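Local coordinates for protein sulfotransferase (PDB 2ZQ5) that probably transfers a sulfonate group from a nucleotide donor such as PAPS to an acceptor molecule that remains unidentified, at residues Glu38-Leu43 with Ser195-Trp199; Tyr160-His164 with His271-Trp276; Ala249-His255 with Gln311-Tyr317. All coordinates share one frame; numbering follows the deposited sequence.

Contact 1: Glu38-Leu43 with Ser195-Trp199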
loop_
_atom_site.group_PDB
_atom_site.type_symbol
_atom_site.label_atom_id
_atom_site.label_comp_id
_atom_site.label_asym_id
_atom_site.label_seq_id
_atom_site.Cartn_x
_atom_site.Cartn_y
_atom_site.Cartn_z
ATOM N N GLU A 38 -13.924 14.277 -3.200
ATOM C CA GLU A 38 -13.136 15.129 -4.089
ATOM C C GLU A 38 -12.050 14.283 -4.742
ATOM O O GLU A 38 -11.799 14.393 -5.943
ATOM C CB GLU A 38 -12.468 16.282 -3.329
ATOM C CG GLU A 38 -11.844 17.323 -4.270
ATOM C CD GLU A 38 -10.897 18.296 -3.580
ATOM O OE1 GLU A 38 -11.010 18.488 -2.354
ATOM O OE2 GLU A 38 -10.041 18.887 -4.276
ATOM N N ALA A 39 -11.404 13.442 -3.942
ATOM C CA ALA A 39 -10.340 12.582 -4.445
ATOM C C ALA A 39 -10.850 11.690 -5.572
ATOM O O ALA A 39 -10.208 11.573 -6.614
ATOM C CB ALA A 39 -9.777 11.730 -3.308
ATOM N N LEU A 40 -12.007 11.068 -5.368
ATOM C CA LEU A 40 -12.577 10.191 -6.383
ATOM C C LEU A 40 -12.880 10.959 -7.669
ATOM O O LEU A 40 -12.615 10.470 -8.765
ATOM C CB LEU A 40 -13.851 9.526 -5.848
ATOM C CG LEU A 40 -14.553 8.537 -6.785
ATOM C CD1 LEU A 40 -13.576 7.462 -7.258
ATOM C CD2 LEU A 40 -15.730 7.911 -6.052
ATOM N N GLY A 41 -13.424 12.164 -7.529
ATOM C CA GLY A 41 -13.739 12.969 -8.697
ATOM C C GLY A 41 -12.502 13.334 -9.493
ATOM O O GLY A 41 -12.496 13.255 -10.723
ATOM N N VAL A 42 -11.451 13.743 -8.793
ATOM C CA VAL A 42 -10.199 14.106 -9.446
ATOM C C VAL A 42 -9.589 12.886 -10.131
ATOM O O VAL A 42 -9.091 12.972 -11.254
ATOM C CB VAL A 42 -9.194 14.679 -8.424
ATOM C CG1 VAL A 42 -7.819 14.823 -9.060
ATOM C CG2 VAL A 42 -9.684 16.030 -7.923
ATOM N N LEU A 43 -9.642 11.742 -9.459
ATOM C CA LEU A 43 -9.095 10.514 -10.010
ATOM C C LEU A 43 -9.860 10.080 -11.266
ATOM O O LEU A 43 -9.250 9.680 -12.261
ATOM C CB LEU A 43 -9.131 9.410 -8.947
ATOM C CG LEU A 43 -8.515 8.051 -9.291
ATOM C CD1 LEU A 43 -7.059 8.207 -9.704
ATOM C CD2 LEU A 43 -8.628 7.144 -8.076
ATOM N N SER A 195 -2.700 14.422 -13.533
ATOM C CA SER A 195 -3.550 15.411 -12.885
ATOM C C SER A 195 -3.875 14.966 -11.466
ATOM O O SER A 195 -3.954 15.785 -10.550
ATOM C CB SER A 195 -4.837 15.624 -13.685
ATOM O OG SER A 195 -4.541 16.141 -14.973
ATOM N N TYR A 196 -4.061 13.665 -11.278
ATOM C CA TYR A 196 -4.348 13.162 -9.942
ATOM C C TYR A 196 -3.071 13.170 -9.105
ATOM O O TYR A 196 -3.096 13.544 -7.932
ATOM C CB TYR A 196 -4.928 11.745 -9.999
ATOM C CG TYR A 196 -5.101 11.114 -8.633
ATOM C CD1 TYR A 196 -6.202 11.418 -7.823
ATOM C CD2 TYR A 196 -4.131 10.244 -8.129
ATOM C CE1 TYR A 196 -6.329 10.864 -6.538
ATOM C CE2 TYR A 196 -4.246 9.695 -6.860
ATOM C CZ TYR A 196 -5.342 10.007 -6.071
ATOM O OH TYR A 196 -5.424 9.447 -4.814
ATOM N N ALA A 197 -1.955 12.762 -9.705
ATOM C CA ALA A 197 -0.684 12.751 -8.988
ATOM C C ALA A 197 -0.363 14.156 -8.468
ATOM O O ALA A 197 0.073 14.322 -7.328
ATOM C CB ALA A 197 0.437 12.257 -9.909
ATOM N N ASP A 198 -0.591 15.157 -9.315
ATOM C CA ASP A 198 -0.342 16.556 -8.976
ATOM C C ASP A 198 -1.255 17.004 -7.842
ATOM O O ASP A 198 -0.813 17.642 -6.885
ATOM C CB ASP A 198 -0.586 17.434 -10.207
ATOM C CG ASP A 198 -0.471 18.918 -9.902
ATOM O OD1 ASP A 198 0.648 19.378 -9.602
ATOM O OD2 ASP A 198 -1.504 19.620 -9.961
ATOM N N TRP A 199 -2.536 16.673 -7.962
ATOM C CA TRP A 199 -3.515 17.027 -6.946
ATOM C C TRP A 199 -3.119 16.393 -5.613
ATOM O O TRP A 199 -3.090 17.055 -4.575
ATOM C CB TRP A 199 -4.902 16.528 -7.370
ATOM C CG TRP A 199 -5.981 16.766 -6.352
ATOM C CD1 TRP A 199 -6.697 17.914 -6.165
ATOM C CD2 TRP A 199 -6.441 15.841 -5.359
ATOM N NE1 TRP A 199 -7.576 17.760 -5.116
ATOM C CE2 TRP A 199 -7.437 16.497 -4.604
ATOM C CE3 TRP A 199 -6.106 14.518 -5.034
ATOM C CZ2 TRP A 199 -8.103 15.875 -3.540
ATOM C CZ3 TRP A 199 -6.768 13.899 -3.975
ATOM C CH2 TRP A 199 -7.755 14.582 -3.241
#

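Contact 2: Tyr160-His164 with His271-Trp276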
loop_
_atom_site.group_PDB
_atom_site.type_symbol
_atom_site.label_atom_id
_atom_site.label_comp_id
_atom_site.label_asym_id
_atom_site.label_seq_id
_atom_site.Cartn_x
_atom_site.Cartn_y
_atom_site.Cartn_z
ATOM N N TYR A 160 1.760 -13.139 -13.932
ATOM C CA TYR A 160 2.219 -12.491 -15.158
ATOM C C TYR A 160 1.108 -12.056 -16.106
ATOM O O TYR A 160 0.049 -12.681 -16.175
ATOM C CB TYR A 160 3.196 -13.407 -15.899
ATOM C CG TYR A 160 4.621 -13.248 -15.435
ATOM C CD1 TYR A 160 4.955 -13.372 -14.087
ATOM C CD2 TYR A 160 5.633 -12.939 -16.341
ATOM C CE1 TYR A 160 6.263 -13.189 -13.652
ATOM C CE2 TYR A 160 6.944 -12.755 -15.917
ATOM C CZ TYR A 160 7.252 -12.881 -14.573
ATOM O OH TYR A 160 8.548 -12.692 -14.151
ATOM N N THR A 161 1.368 -10.975 -16.837
ATOM C CA THR A 161 0.413 -10.423 -17.794
ATOM C C THR A 161 -0.904 -10.057 -17.117
ATOM O O THR A 161 -1.880 -10.807 -17.186
ATOM C CB THR A 161 0.124 -11.418 -18.941
ATOM O OG1 THR A 161 1.356 -11.803 -19.564
ATOM C CG2 THR A 161 -0.783 -10.778 -19.987
ATOM N N GLY A 162 -0.925 -8.899 -16.462
ATOM C CA GLY A 162 -2.131 -8.451 -15.790
ATOM C C GLY A 162 -1.988 -8.320 -14.289
ATOM O O GLY A 162 -0.877 -8.299 -13.757
ATOM N N LEU A 163 -3.123 -8.226 -13.604
ATOM C CA LEU A 163 -3.128 -8.104 -12.154
ATOM C C LEU A 163 -2.323 -9.206 -11.489
ATOM O O LEU A 163 -1.693 -10.033 -12.150
ATOM C CB LEU A 163 -4.559 -8.150 -11.620
ATOM C CG LEU A 163 -5.338 -6.840 -11.550
ATOM C CD1 LEU A 163 -6.729 -7.134 -11.018
ATOM C CD2 LEU A 163 -4.615 -5.846 -10.645
ATOM N N HIS A 164 -2.363 -9.207 -10.164
ATOM C CA HIS A 164 -1.652 -10.185 -9.363
ATOM C C HIS A 164 -2.272 -10.161 -7.973
ATOM O O HIS A 164 -2.373 -9.105 -7.343
ATOM C CB HIS A 164 -0.169 -9.823 -9.296
ATOM C CG HIS A 164 0.085 -8.400 -8.909
ATOM N ND1 HIS A 164 -0.410 -7.336 -9.632
ATOM C CD2 HIS A 164 0.765 -7.866 -7.868
ATOM C CE1 HIS A 164 -0.048 -6.206 -9.052
ATOM N NE2 HIS A 164 0.667 -6.499 -7.979
ATOM N N HIS A 271 4.050 -4.935 -17.202
ATOM C CA HIS A 271 3.425 -6.251 -17.229
ATOM C C HIS A 271 2.119 -6.314 -16.452
ATOM O O HIS A 271 1.174 -6.977 -16.873
ATOM C CB HIS A 271 4.402 -7.302 -16.706
ATOM C CG HIS A 271 5.518 -7.604 -17.657
ATOM N ND1 HIS A 271 5.312 -8.220 -18.872
ATOM C CD2 HIS A 271 6.847 -7.359 -17.579
ATOM C CE1 HIS A 271 6.466 -8.342 -19.503
ATOM N NE2 HIS A 271 7.414 -7.827 -18.740
ATOM N N THR A 272 2.060 -5.622 -15.322
ATOM C CA THR A 272 0.849 -5.624 -14.513
ATOM C C THR A 272 -0.325 -4.996 -15.254
ATOM O O THR A 272 -1.447 -5.505 -15.203
ATOM C CB THR A 272 1.057 -4.847 -13.198
ATOM O OG1 THR A 272 2.071 -5.490 -12.418
ATOM C CG2 THR A 272 -0.236 -4.796 -12.397
ATOM N N THR A 273 -0.049 -3.903 -15.958
ATOM C CA THR A 273 -1.075 -3.150 -16.676
ATOM C C THR A 273 -1.152 -3.390 -18.180
ATOM O O THR A 273 -1.766 -2.604 -18.900
ATOM C CB THR A 273 -0.874 -1.640 -16.456
ATOM O OG1 THR A 273 0.350 -1.224 -17.080
ATOM C CG2 THR A 273 -0.801 -1.331 -14.966
ATOM N N GLU A 274 -0.542 -4.472 -18.651
ATOM C CA GLU A 274 -0.551 -4.787 -20.074
ATOM C C GLU A 274 -1.971 -4.841 -20.640
ATOM O O GLU A 274 -2.838 -5.540 -20.115
ATOM C CB GLU A 274 0.161 -6.121 -20.312
ATOM C CG GLU A 274 0.433 -6.430 -21.773
ATOM C CD GLU A 274 1.353 -7.622 -21.946
ATOM O OE1 GLU A 274 0.961 -8.741 -21.554
ATOM O OE2 GLU A 274 2.473 -7.438 -22.469
ATOM N N GLY A 275 -2.203 -4.084 -21.708
ATOM C CA GLY A 275 -3.513 -4.065 -22.336
ATOM C C GLY A 275 -4.543 -3.142 -21.709
ATOM O O GLY A 275 -5.667 -3.058 -22.197
ATOM N N TRP A 276 -4.177 -2.441 -20.641
ATOM C CA TRP A 276 -5.114 -1.539 -19.971
ATOM C C TRP A 276 -5.127 -0.124 -20.531
ATOM O O TRP A 276 -6.080 0.627 -20.314
ATOM C CB TRP A 276 -4.790 -1.440 -18.477
ATOM C CG TRP A 276 -4.982 -2.694 -17.695
ATOM C CD1 TRP A 276 -5.381 -3.911 -18.166
ATOM C CD2 TRP A 276 -4.770 -2.855 -16.288
ATOM N NE1 TRP A 276 -5.430 -4.824 -17.137
ATOM C CE2 TRP A 276 -5.059 -4.201 -15.974
ATOM C CE3 TRP A 276 -4.363 -1.991 -15.262
ATOM C CZ2 TRP A 276 -4.951 -4.708 -14.673
ATOM C CZ3 TRP A 276 -4.256 -2.495 -13.966
ATOM C CH2 TRP A 276 -4.551 -3.842 -13.687
#

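Contact 3: Ala249-His255 with Gln311-Tyr317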
loop_
_atom_site.group_PDB
_atom_site.type_symbol
_atom_site.label_atom_id
_atom_site.label_comp_id
_atom_site.label_asym_id
_atom_site.label_seq_id
_atom_site.Cartn_x
_atom_site.Cartn_y
_atom_site.Cartn_z
ATOM N N ALA A 249 5.597 6.693 16.285
ATOM C CA ALA A 249 5.931 5.710 15.260
ATOM C C ALA A 249 7.422 5.449 15.085
ATOM O O ALA A 249 8.258 6.330 15.301
ATOM C CB ALA A 249 5.332 6.132 13.919
ATOM N N LEU A 250 7.736 4.217 14.697
ATOM C CA LEU A 250 9.104 3.790 14.432
ATOM C C LEU A 250 9.107 3.555 12.927
ATOM O O LEU A 250 8.429 2.657 12.429
ATOM C CB LEU A 250 9.412 2.497 15.190
ATOM C CG LEU A 250 9.176 2.577 16.700
ATOM C CD1 LEU A 250 9.455 1.224 17.331
ATOM C CD2 LEU A 250 10.072 3.652 17.308
ATOM N N VAL A 251 9.865 4.370 12.204
ATOM C CA VAL A 251 9.899 4.290 10.750
ATOM C C VAL A 251 11.206 3.736 10.199
ATOM O O VAL A 251 12.286 4.213 10.546
ATOM C CB VAL A 251 9.655 5.686 10.147
ATOM C CG1 VAL A 251 9.552 5.594 8.636
ATOM C CG2 VAL A 251 8.386 6.289 10.734
ATOM N N VAL A 252 11.090 2.731 9.334
ATOM C CA VAL A 252 12.244 2.099 8.703
ATOM C C VAL A 252 12.163 2.303 7.195
ATOM O O VAL A 252 11.176 1.923 6.567
ATOM C CB VAL A 252 12.283 0.574 8.971
ATOM C CG1 VAL A 252 13.511 -0.039 8.314
ATOM C CG2 VAL A 252 12.286 0.307 10.465
ATOM N N GLN A 253 13.202 2.903 6.624
ATOM C CA GLN A 253 13.248 3.141 5.187
ATOM C C GLN A 253 14.324 2.284 4.536
ATOM O O GLN A 253 15.466 2.244 5.001
ATOM C CB GLN A 253 13.537 4.613 4.888
ATOM C CG GLN A 253 13.651 4.911 3.396
ATOM C CD GLN A 253 13.976 6.358 3.110
ATOM O OE1 GLN A 253 14.694 7.004 3.871
ATOM N NE2 GLN A 253 13.463 6.872 1.998
ATOM N N THR A 254 13.955 1.598 3.461
ATOM C CA THR A 254 14.904 0.766 2.738
ATOM C C THR A 254 15.558 1.614 1.656
ATOM O O THR A 254 14.961 2.568 1.152
ATOM C CB THR A 254 14.210 -0.446 2.092
ATOM O OG1 THR A 254 13.110 0.003 1.291
ATOM C CG2 THR A 254 13.711 -1.401 3.161
ATOM N N HIS A 255 16.787 1.264 1.298
ATOM C CA HIS A 255 17.531 2.010 0.294
ATOM C C HIS A 255 18.239 1.107 -0.701
ATOM O O HIS A 255 18.730 0.035 -0.350
ATOM C CB HIS A 255 18.588 2.887 0.969
ATOM C CG HIS A 255 18.020 3.949 1.856
ATOM N ND1 HIS A 255 17.567 5.157 1.371
ATOM C CD2 HIS A 255 17.826 3.982 3.195
ATOM C CE1 HIS A 255 17.120 5.890 2.375
ATOM N NE2 HIS A 255 17.266 5.200 3.492
ATOM N N GLN A 311 13.539 7.859 16.073
ATOM C CA GLN A 311 12.390 7.122 15.557
ATOM C C GLN A 311 12.543 6.671 14.110
ATOM O O GLN A 311 11.583 6.200 13.504
ATOM C CB GLN A 311 11.126 7.970 15.688
ATOM C CG GLN A 311 10.696 8.199 17.131
ATOM C CD GLN A 311 9.486 9.106 17.256
ATOM O OE1 GLN A 311 8.384 8.770 16.805
ATOM N NE2 GLN A 311 9.680 10.266 17.866
ATOM N N PHE A 312 13.746 6.801 13.562
ATOM C CA PHE A 312 13.996 6.416 12.174
ATOM C C PHE A 312 15.198 5.500 12.032
ATOM O O PHE A 312 16.160 5.596 12.797
ATOM C CB PHE A 312 14.220 7.665 11.315
ATOM C CG PHE A 312 13.006 8.527 11.175
ATOM C CD1 PHE A 312 12.178 8.417 10.061
ATOM C CD2 PHE A 312 12.662 9.424 12.180
ATOM C CE1 PHE A 312 11.025 9.188 9.953
ATOM C CE2 PHE A 312 11.513 10.198 12.082
ATOM C CZ PHE A 312 10.689 10.080 10.966
ATOM N N TYR A 313 15.136 4.617 11.043
ATOM C CA TYR A 313 16.223 3.685 10.771
ATOM C C TYR A 313 16.318 3.481 9.266
ATOM O O TYR A 313 15.299 3.307 8.594
ATOM C CB TYR A 313 15.962 2.334 11.447
ATOM C CG TYR A 313 17.146 1.388 11.410
ATOM C CD1 TYR A 313 18.045 1.323 12.472
ATOM C CD2 TYR A 313 17.379 0.576 10.301
ATOM C CE1 TYR A 313 19.147 0.472 12.431
ATOM C CE2 TYR A 313 18.480 -0.276 10.247
ATOM C CZ TYR A 313 19.356 -0.324 11.315
ATOM O OH TYR A 313 20.442 -1.170 11.262
ATOM N N ASP A 314 17.538 3.515 8.740
ATOM C CA ASP A 314 17.773 3.317 7.314
ATOM C C ASP A 314 18.407 1.958 7.081
ATOM O O ASP A 314 19.418 1.622 7.702
ATOM C CB ASP A 314 18.699 4.403 6.767
ATOM C CG ASP A 314 18.082 5.779 6.834
ATOM O OD1 ASP A 314 17.097 6.026 6.103
ATOM O OD2 ASP A 314 18.576 6.611 7.621
ATOM N N VAL A 315 17.812 1.179 6.184
ATOM C CA VAL A 315 18.317 -0.146 5.860
ATOM C C VAL A 315 18.794 -0.191 4.417
ATOM O O VAL A 315 18.078 0.228 3.510
ATOM C CB VAL A 315 17.222 -1.225 6.026
ATOM C CG1 VAL A 315 17.742 -2.573 5.546
ATOM C CG2 VAL A 315 16.788 -1.311 7.476
ATOM N N ASP A 316 20.005 -0.693 4.203
ATOM C CA ASP A 316 20.539 -0.807 2.852
ATOM C C ASP A 316 20.208 -2.193 2.322
ATOM O O ASP A 316 20.384 -3.192 3.022
ATOM C CB ASP A 316 22.055 -0.597 2.845
ATOM C CG ASP A 316 22.441 0.851 3.061
ATOM O OD1 ASP A 316 21.987 1.713 2.276
ATOM O OD2 ASP A 316 23.202 1.129 4.011
ATOM N N TYR A 317 19.717 -2.249 1.089
ATOM C CA TYR A 317 19.351 -3.515 0.469
ATOM C C TYR A 317 20.488 -4.530 0.556
ATOM O O TYR A 317 20.253 -5.701 0.848
ATOM C CB TYR A 317 18.977 -3.299 -1.000
ATOM C CG TYR A 317 18.411 -4.531 -1.674
ATOM C CD1 TYR A 317 17.152 -5.020 -1.328
ATOM C CD2 TYR A 317 19.135 -5.209 -2.653
ATOM C CE1 TYR A 317 16.625 -6.156 -1.942
ATOM C CE2 TYR A 317 18.618 -6.346 -3.273
ATOM C CZ TYR A 317 17.364 -6.812 -2.914
ATOM O OH TYR A 317 16.847 -7.930 -3.530
#

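Contact 1: Glu38-Leu43 with Ser195-Trp199
Val-42 lays its CG2 methyl over one face of the Trp-199 indole, 3.9 Å from the centroid of the five-membered ring and 6° off its normal, a nearly vertical CH-pi contact. Its other methyl, CG1, reaches Trp-199 CB at 3.8 Å and also meets the edge of the Tyr-196 ring, so one valine touches both aromatic residues. Leu-43 covers the tyrosine: its CD1 lies 3.8 Å from the centroid of the Tyr-196 ring. At the far end of the indole, Ala-39 CB packs against Trp-199 CH2 at 3.5 Å. The extended chain of Glu-38, with CG trans to N (chi1 -170°), carries the carboxylate to the indole nitrogen, where Trp-199 NE1 donates to Glu-38 OE2 at 2.8 Å. The indole N-H meets that oxygen from above the carboxylate plane, while Asn-35 binds OE1. The phenol of Tyr-196 is held by the backbone of Leu-182 and Ser-184. Segments 38-43 and 195-199, from helices 36-50 and 194-201, run roughly antiparallel, their axes 9.5 Å apart at closest and at 147°, in an aromatic-aliphatic helix-helix interface edged by a single side-chain hydrogen bond.

Contact 2: Tyr160-His164 with His271-Trp276
The loop backbone at Gly-162 runs across the C-terminal end of helix 262-272, its CA 4.3 Å from that of Thr-272, and Gly-162 N donates to His-271 O at 2.9 Å with a fairly straight N-H...O angle of 161°. Two CA-H...O contacts accompany this bond, Gly-162 CA to Thr-272 O at 3.1 Å and Thr-272 CA to Gly-162 O at 3.3 Å. Beyond the helix end, Thr-273 to Trp-276 form a type II turn that brings the indole round to the loop. Leu-163 meets its six-membered ring at the rim, with CG in the ring plane and CD2 3.6 Å from Trp-276 CH2; the two side chains cross nearly at right angles. Met-60 of helix 55-81 touches both residues. Next along the loop, His-164 CE1 approaches the Thr-272 CG2 methyl at 3.6 Å. Thr-272 OG1 turns back to Leu-268 O, leaving the methyl for the imidazole. His-164 ND1 is buried here without a polar partner. Glu-274 extends toward Thr-161, where its OE1 lies near the CG2 methyl. One backbone N-H using a carbonyl of the helix's last turn therefore supplies the hydrogen bonding, while the oxygens Gly-162 O and Thr-272 O, two acceptors 3.2 Å apart, probably oppose it somewhat, and the side chains add mainly apolar contact.

Contact 3: Ala249-His255 with Gln311-Tyr317
Strands 250-255 and 312-316 are parallel neighbours at one margin of the five-stranded sheet of the sulfotransferase fold, a P-loop-type alpha/beta core. The chain passes from one strand to the other through helices 262-272 and 282-304, and the local strand axes are 25° apart. Backbone bonds alternate as in a regular parallel ladder: Val-251 N donates to Gln-311 O at 2.8 Å, and Tyr-313 N to Val-251 O at 2.9 Å. Gln-253, Val-315 and His-255 continue the series, and Tyr-317 N closes it on His-255 O at 2.9 Å, just where helix 317-322 begins. On its other edge, strand 250-255 pairs with strand 94-97.

Val-252 and Val-315 share one sheet face, and their methyls CG1 and CG2, respectively, meet at 3.6 Å. Val-315 CG2 also lies in plane at the edge of the Tyr-313 ring; helix 324-334 packs on this side, with Ile-331 touching both Val-315 and Tyr-313. The opposite face carries Val-251, Phe-312, Gln-253, Asp-314 and His-255. There Phe-312 lies alongside Val-251, its CD1 3.7 Å from Val-251 CB, and helix 282-304 reaches Gln-253 and Phe-312. Asp-314 OD2 forms a salt bridge with Arg-304 of that helix, which would probably help to orient the carboxylate. With CG trans to the carbonyl carbon (chi1 -64°), the His-255 ring swings back over the strands toward Asp-314, and the two flat groups are steeply inclined to each other. His-255 NE2 donates to Asp-314 OD1 at 2.7 Å, with the oxygen close to the imidazole plane but the nitrogen 39° out of the carboxylate plane.

The three contacts are separate, and none of them meets another. Contact 1 joins two helices, contact 2 a loop to a helix end, and contact 3 two strands of the central parallel sheet. Centre to centre, contacts 1 and 2 lie about 23 Å apart, contacts 1 and 3 about 29 Å, and contacts 2 and 3 about 30 Å. Along the chain, both segments of contact 1 precede those of contact 3, whereas contact 2 alternates with both. Strand 250-255 of contact 3 is followed in the chain by helix 262-272, whose C-terminal end makes contact 2. Contact 1 ties helix 36-50 to a helix within the sulfotransferase family region, so a helix near the N terminus packs on one more than 150 residues later.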